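Local coordinates for peptidyl tryptophan dihydroxylase (Pseudomonas putida, PDB 7CTQ), which uses bound FAD as a flavoprotein monooxygenase, probably to dihydroxylate a peptidyl tryptophan during biogenesis of the tryptophylquinone cofactor of quinohemoprotein amine dehydrogenase, at residues H350-R363 and E373-G385. Numbering follows the deposited sequence.
Sequences HVAADWSAVRVERR and EAEVVVTADQPLG
The guanidinium of Arg363 lies flat against Val378, whose CG2 sits over the centre of one face, 3.6 Å above the plane. The edge of the guanidinium is polar: Glu361 OE2 and two waters lie in the plane, and Pro383 O is met somewhat out of it, 3.0 Å from Arg363 NH1. One of those waters links Arg363 NH2 to the same carbonyl oxygen. Arg363 NE and NH2 both grip the single atom Glu361 OE2, from above the carboxylate plane, while Glu361 OE1 takes NE of Arg359. The three side chains thus form a salt-bridge network along one face of an antiparallel beta hairpin, strands 359-367 and 370-378. A bend at chi2 (-71°) folds Arg363 back over Val376 and Val378, bringing its head to the turn 382-385; Val376 CG2 packs on the aliphatic part of the arginine.

Backbone bonds run in pairs at Arg359-Val378, Glu361-Val376 and Arg363-Ala374; the shortest is Val378 N to Arg359 O at 2.6 Å. The other face of the hairpin carries Val360, Arg362, Glu375 and Val377; of these, Val360, Glu375 and Val377 pack against helix 395-402. There Glu375 is salt-bridged to Arg399, and a water joins its OE1 to Arg362 NE. Arg362 lays its CG and CD against the Glu373 carboxylate. The two planes are 80° apart, and the charged ends stay beyond salt-bridge distance, Arg362 NH1 lying 4.5 Å from Glu373 OE2; the touching is done by the methylenes.

Beyond the strands the two segments stay together. A water bridges Asp354 O and Ala380 N, and Val351 CG1 rests on Ala380 O. Within 373-385, Thr379 OG1 accepts from Gln382 N, an ST motif. Just before strand 359-367, Val358 CG1 presses on Val377 CG1 at 3.4 Å, tighter than usual for two methyls.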
loop_
_atom_site.group_PDB
_atom_site.type_symbol
_atom_site.label_atom_id
_atom_site.label_comp_id
_atom_site.label_asym_id
_atom_site.label_seq_id
_atom_site.Cartn_x
_atom_site.Cartn_y
_atom_site.Cartn_z
ATOM N N HIS A 350 6.630 -12.053 13.021
ATOM C CA HIS A 350 7.185 -11.572 14.284
ATOM C C HIS A 350 8.515 -12.281 14.516
ATOM O O HIS A 350 8.545 -13.489 14.763
ATOM C CB HIS A 350 6.218 -11.805 15.445
ATOM C CG HIS A 350 6.539 -10.996 16.666
ATOM N ND1 HIS A 350 5.658 -10.846 17.716
ATOM C CD2 HIS A 350 7.649 -10.293 17.003
ATOM C CE1 HIS A 350 6.210 -10.085 18.647
ATOM N NE2 HIS A 350 7.418 -9.736 18.239
ATOM N N VAL A 351 9.613 -11.532 14.427
ATOM C CA VAL A 351 10.937 -12.130 14.542
ATOM C C VAL A 351 11.229 -12.476 16.001
ATOM O O VAL A 351 10.682 -11.870 16.936
ATOM C CB VAL A 351 12.002 -11.174 13.973
ATOM C CG1 VAL A 351 12.199 -10.043 14.903
ATOM C CG2 VAL A 351 13.333 -11.872 13.766
ATOM N N ALA A 352 12.109 -13.455 16.197
ATOM C CA ALA A 352 12.521 -13.858 17.536
ATOM C C ALA A 352 13.423 -12.807 18.177
ATOM O O ALA A 352 14.234 -12.171 17.501
ATOM C CB ALA A 352 13.248 -15.203 17.467
ATOM N N ALA A 353 13.293 -12.642 19.494
ATOM C CA ALA A 353 14.145 -11.723 20.239
ATOM C C ALA A 353 15.597 -12.200 20.259
ATOM O O ALA A 353 15.890 -13.396 20.179
ATOM C CB ALA A 353 13.641 -11.560 21.680
ATOM N N ASP A 354 16.510 -11.241 20.382
ATOM C CA ASP A 354 17.928 -11.533 20.575
ATOM C C ASP A 354 18.500 -10.357 21.363
ATOM O O ASP A 354 19.001 -9.389 20.779
ATOM C CB ASP A 354 18.661 -11.737 19.255
ATOM C CG ASP A 354 20.129 -12.132 19.449
ATOM O OD1 ASP A 354 20.613 -12.175 20.608
ATOM O OD2 ASP A 354 20.798 -12.406 18.433
ATOM N N TRP A 355 18.431 -10.464 22.693
ATOM C CA TRP A 355 18.873 -9.359 23.531
ATOM C C TRP A 355 20.341 -9.046 23.303
ATOM O O TRP A 355 20.740 -7.880 23.383
ATOM C CB TRP A 355 18.622 -9.653 25.010
ATOM C CG TRP A 355 19.092 -8.518 25.868
ATOM C CD1 TRP A 355 20.209 -8.484 26.646
ATOM C CD2 TRP A 355 18.486 -7.221 25.976
ATOM N NE1 TRP A 355 20.323 -7.257 27.257
ATOM C CE2 TRP A 355 19.277 -6.463 26.863
ATOM C CE3 TRP A 355 17.347 -6.635 25.419
ATOM C CZ2 TRP A 355 18.962 -5.148 27.214
ATOM C CZ3 TRP A 355 17.030 -5.327 25.765
ATOM C CH2 TRP A 355 17.837 -4.600 26.656
ATOM N N SER A 356 21.147 -10.066 22.988
ATOM C CA SER A 356 22.576 -9.858 22.772
ATOM C C SER A 356 22.848 -8.929 21.594
ATOM O O SER A 356 23.886 -8.261 21.565
ATOM C CB SER A 356 23.280 -11.209 22.564
ATOM O OG SER A 356 23.025 -11.746 21.274
ATOM N N ALA A 357 21.923 -8.850 20.635
ATOM C CA ALA A 357 22.088 -8.046 19.433
ATOM C C ALA A 357 21.475 -6.651 19.538
ATOM O O ALA A 357 21.558 -5.889 18.568
ATOM C CB ALA A 357 21.466 -8.776 18.230
ATOM N N VAL A 358 20.864 -6.299 20.674
ATOM C CA VAL A 358 20.193 -5.008 20.812
ATOM C C VAL A 358 21.226 -3.888 20.816
ATOM O O VAL A 358 22.281 -3.992 21.455
ATOM C CB VAL A 358 19.353 -4.990 22.102
ATOM C CG1 VAL A 358 18.964 -3.592 22.458
ATOM C CG2 VAL A 358 18.119 -5.900 21.969
ATOM N N ARG A 359 20.932 -2.800 20.102
ATOM C CA ARG A 359 21.893 -1.714 19.974
ATOM C C ARG A 359 21.227 -0.376 20.255
ATOM O O ARG A 359 20.096 -0.130 19.820
ATOM C CB ARG A 359 22.529 -1.699 18.567
ATOM C CG ARG A 359 23.470 -2.874 18.293
ATOM C CD ARG A 359 24.184 -2.738 16.946
ATOM N NE ARG A 359 24.945 -1.493 16.836
ATOM C CZ ARG A 359 26.257 -1.375 17.028
ATOM N NH1 ARG A 359 26.993 -2.427 17.350
ATOM N NH2 ARG A 359 26.835 -0.188 16.899
ATOM N N VAL A 360 21.940 0.488 20.975
ATOM C CA VAL A 360 21.557 1.890 21.110
ATOM C C VAL A 360 22.204 2.655 19.962
ATOM O O VAL A 360 23.432 2.636 19.802
ATOM C CB VAL A 360 21.990 2.470 22.462
ATOM C CG1 VAL A 360 21.759 3.953 22.461
ATOM C CG2 VAL A 360 21.231 1.801 23.619
ATOM N N GLU A 361 21.384 3.309 19.151
ATOM C CA GLU A 361 21.860 4.056 17.999
ATOM C C GLU A 361 21.027 5.319 17.849
ATOM O O GLU A 361 19.861 5.366 18.250
ATOM C CB GLU A 361 21.783 3.222 16.694
ATOM C CG GLU A 361 22.794 2.085 16.611
ATOM C CD GLU A 361 22.789 1.382 15.259
ATOM O OE1 GLU A 361 23.119 0.181 15.217
ATOM O OE2 GLU A 361 22.458 2.020 14.236
ATOM N N ARG A 362 21.646 6.342 17.263
ATOM C CA ARG A 362 20.950 7.571 16.906
ATOM C C ARG A 362 20.232 7.364 15.571
ATOM O O ARG A 362 20.868 7.047 14.562
ATOM C CB ARG A 362 21.955 8.726 16.828
ATOM C CG ARG A 362 21.380 10.098 17.106
ATOM C CD ARG A 362 22.488 11.154 17.122
ATOM N NE ARG A 362 23.666 10.638 17.801
ATOM C CZ ARG A 362 24.865 10.479 17.246
ATOM N NH1 ARG A 362 25.074 10.801 15.976
ATOM N NH2 ARG A 362 25.858 9.988 17.976
ATOM N N ARG A 363 18.918 7.524 15.564
ATOM C CA ARG A 363 18.092 7.190 14.416
ATOM C C ARG A 363 17.023 8.256 14.266
ATOM O O ARG A 363 16.755 9.003 15.212
ATOM C CB ARG A 363 17.430 5.809 14.573
ATOM C CG ARG A 363 18.412 4.646 14.696
ATOM C CD ARG A 363 19.129 4.369 13.379
ATOM N NE ARG A 363 19.833 3.081 13.407
ATOM C CZ ARG A 363 19.272 1.934 13.023
ATOM N NH1 ARG A 363 18.012 1.935 12.597
ATOM N NH2 ARG A 363 19.959 0.797 13.059
ATOM N N GLU A 373 16.113 13.504 15.411
ATOM C CA GLU A 373 17.030 12.404 15.605
ATOM C C GLU A 373 17.157 12.202 17.106
ATOM O O GLU A 373 17.175 13.176 17.862
ATOM C CB GLU A 373 18.382 12.721 14.964
ATOM C CG GLU A 373 19.264 11.540 14.713
ATOM C CD GLU A 373 20.675 11.959 14.320
ATOM O OE1 GLU A 373 21.136 13.013 14.812
ATOM O OE2 GLU A 373 21.319 11.238 13.525
ATOM N N ALA A 374 17.208 10.946 17.542
ATOM C CA ALA A 374 17.357 10.674 18.963
ATOM C C ALA A 374 17.996 9.313 19.123
ATOM O O ALA A 374 17.967 8.485 18.210
ATOM C CB ALA A 374 16.011 10.726 19.708
ATOM N N GLU A 375 18.610 9.104 20.284
ATOM C CA GLU A 375 19.069 7.775 20.654
ATOM C C GLU A 375 17.849 6.886 20.851
ATOM O O GLU A 375 16.964 7.202 21.650
ATOM C CB GLU A 375 19.919 7.826 21.922
ATOM C CG GLU A 375 21.314 8.405 21.693
ATOM C CD GLU A 375 22.342 7.878 22.687
ATOM O OE1 GLU A 375 23.547 8.119 22.472
ATOM O OE2 GLU A 375 21.947 7.230 23.688
ATOM N N VAL A 376 17.773 5.805 20.083
ATOM C CA VAL A 376 16.684 4.847 20.196
ATOM C C VAL A 376 17.319 3.490 20.427
ATOM O O VAL A 376 18.536 3.331 20.337
ATOM C CB VAL A 376 15.778 4.826 18.944
ATOM C CG1 VAL A 376 15.225 6.231 18.666
ATOM C CG2 VAL A 376 16.568 4.326 17.747
ATOM N N VAL A 377 16.487 2.505 20.733
ATOM C CA VAL A 377 16.964 1.145 20.973
ATOM C C VAL A 377 16.573 0.286 19.775
ATOM O O VAL A 377 15.385 0.135 19.481
ATOM C CB VAL A 377 16.404 0.576 22.278
ATOM C CG1 VAL A 377 16.916 -0.856 22.465
ATOM C CG2 VAL A 377 16.812 1.482 23.451
ATOM N N VAL A 378 17.582 -0.239 19.059
ATOM C CA VAL A 378 17.374 -1.051 17.866
ATOM C C VAL A 378 17.358 -2.513 18.290
ATOM O O VAL A 378 18.265 -2.971 18.993
ATOM C CB VAL A 378 18.471 -0.793 16.821
ATOM C CG1 VAL A 378 18.372 -1.785 15.637
ATOM C CG2 VAL A 378 18.396 0.661 16.320
ATOM N N THR A 379 16.315 -3.231 17.886
ATOM C CA THR A 379 16.120 -4.622 18.263
ATOM C C THR A 379 15.818 -5.459 17.024
ATOM O O THR A 379 15.539 -4.938 15.937
ATOM C CB THR A 379 14.963 -4.780 19.262
ATOM O OG1 THR A 379 13.719 -4.638 18.564
ATOM C CG2 THR A 379 15.047 -3.760 20.403
ATOM N N ALA A 380 15.840 -6.782 17.218
ATOM C CA ALA A 380 15.476 -7.698 16.144
ATOM C C ALA A 380 14.080 -7.394 15.603
ATOM O O ALA A 380 13.869 -7.376 14.385
ATOM C CB ALA A 380 15.561 -9.144 16.651
ATOM N N ASP A 381 13.116 -7.136 16.494
ATOM C CA ASP A 381 11.739 -6.913 16.075
ATOM C C ASP A 381 11.502 -5.496 15.577
ATOM O O ASP A 381 10.547 -5.274 14.826
ATOM C CB ASP A 381 10.772 -7.222 17.222
ATOM C CG ASP A 381 9.314 -7.037 16.829
ATOM O OD1 ASP A 381 8.900 -7.606 15.791
ATOM O OD2 ASP A 381 8.588 -6.312 17.554
ATOM N N GLN A 382 12.347 -4.542 15.970
ATOM C CA GLN A 382 12.234 -3.147 15.537
ATOM C C GLN A 382 13.558 -2.700 14.924
ATOM O O GLN A 382 14.367 -2.039 15.587
ATOM C CB GLN A 382 11.832 -2.252 16.709
ATOM C CG GLN A 382 10.848 -2.897 17.681
ATOM C CD GLN A 382 9.412 -2.518 17.376
ATOM O OE1 GLN A 382 9.155 -1.631 16.566
ATOM N NE2 GLN A 382 8.463 -3.203 18.014
ATOM N N PRO A 383 13.819 -3.058 13.664
ATOM C CA PRO A 383 15.063 -2.610 13.013
ATOM C C PRO A 383 15.199 -1.088 12.951
ATOM O O PRO A 383 16.314 -0.587 12.784
ATOM C CB PRO A 383 14.963 -3.199 11.594
ATOM C CG PRO A 383 13.744 -4.050 11.572
ATOM C CD PRO A 383 12.874 -3.665 12.711
ATOM N N LEU A 384 14.101 -0.347 13.059
ATOM C CA LEU A 384 14.134 1.106 12.946
ATOM C C LEU A 384 14.204 1.778 14.309
ATOM O O LEU A 384 14.333 3.004 14.386
ATOM C CB LEU A 384 12.911 1.597 12.150
ATOM C CG LEU A 384 12.830 1.072 10.700
ATOM C CD1 LEU A 384 11.847 1.863 9.834
ATOM C CD2 LEU A 384 14.188 1.027 10.013
ATOM N N GLY A 385 14.130 1.005 15.380
ATOM C CA GLY A 385 14.373 1.505 16.716
ATOM C C GLY A 385 13.099 1.877 17.443
ATOM O O GLY A 385 12.087 2.250 16.842
HETATM O O HOH W 1 17.600 -7.580 18.952
HETATM O O HOH W 2 24.070 10.475 20.532
HETATM O O HOH W 3 16.210 4.023 11.686
HETATM O O HOH W 4 18.842 -1.552 11.924
#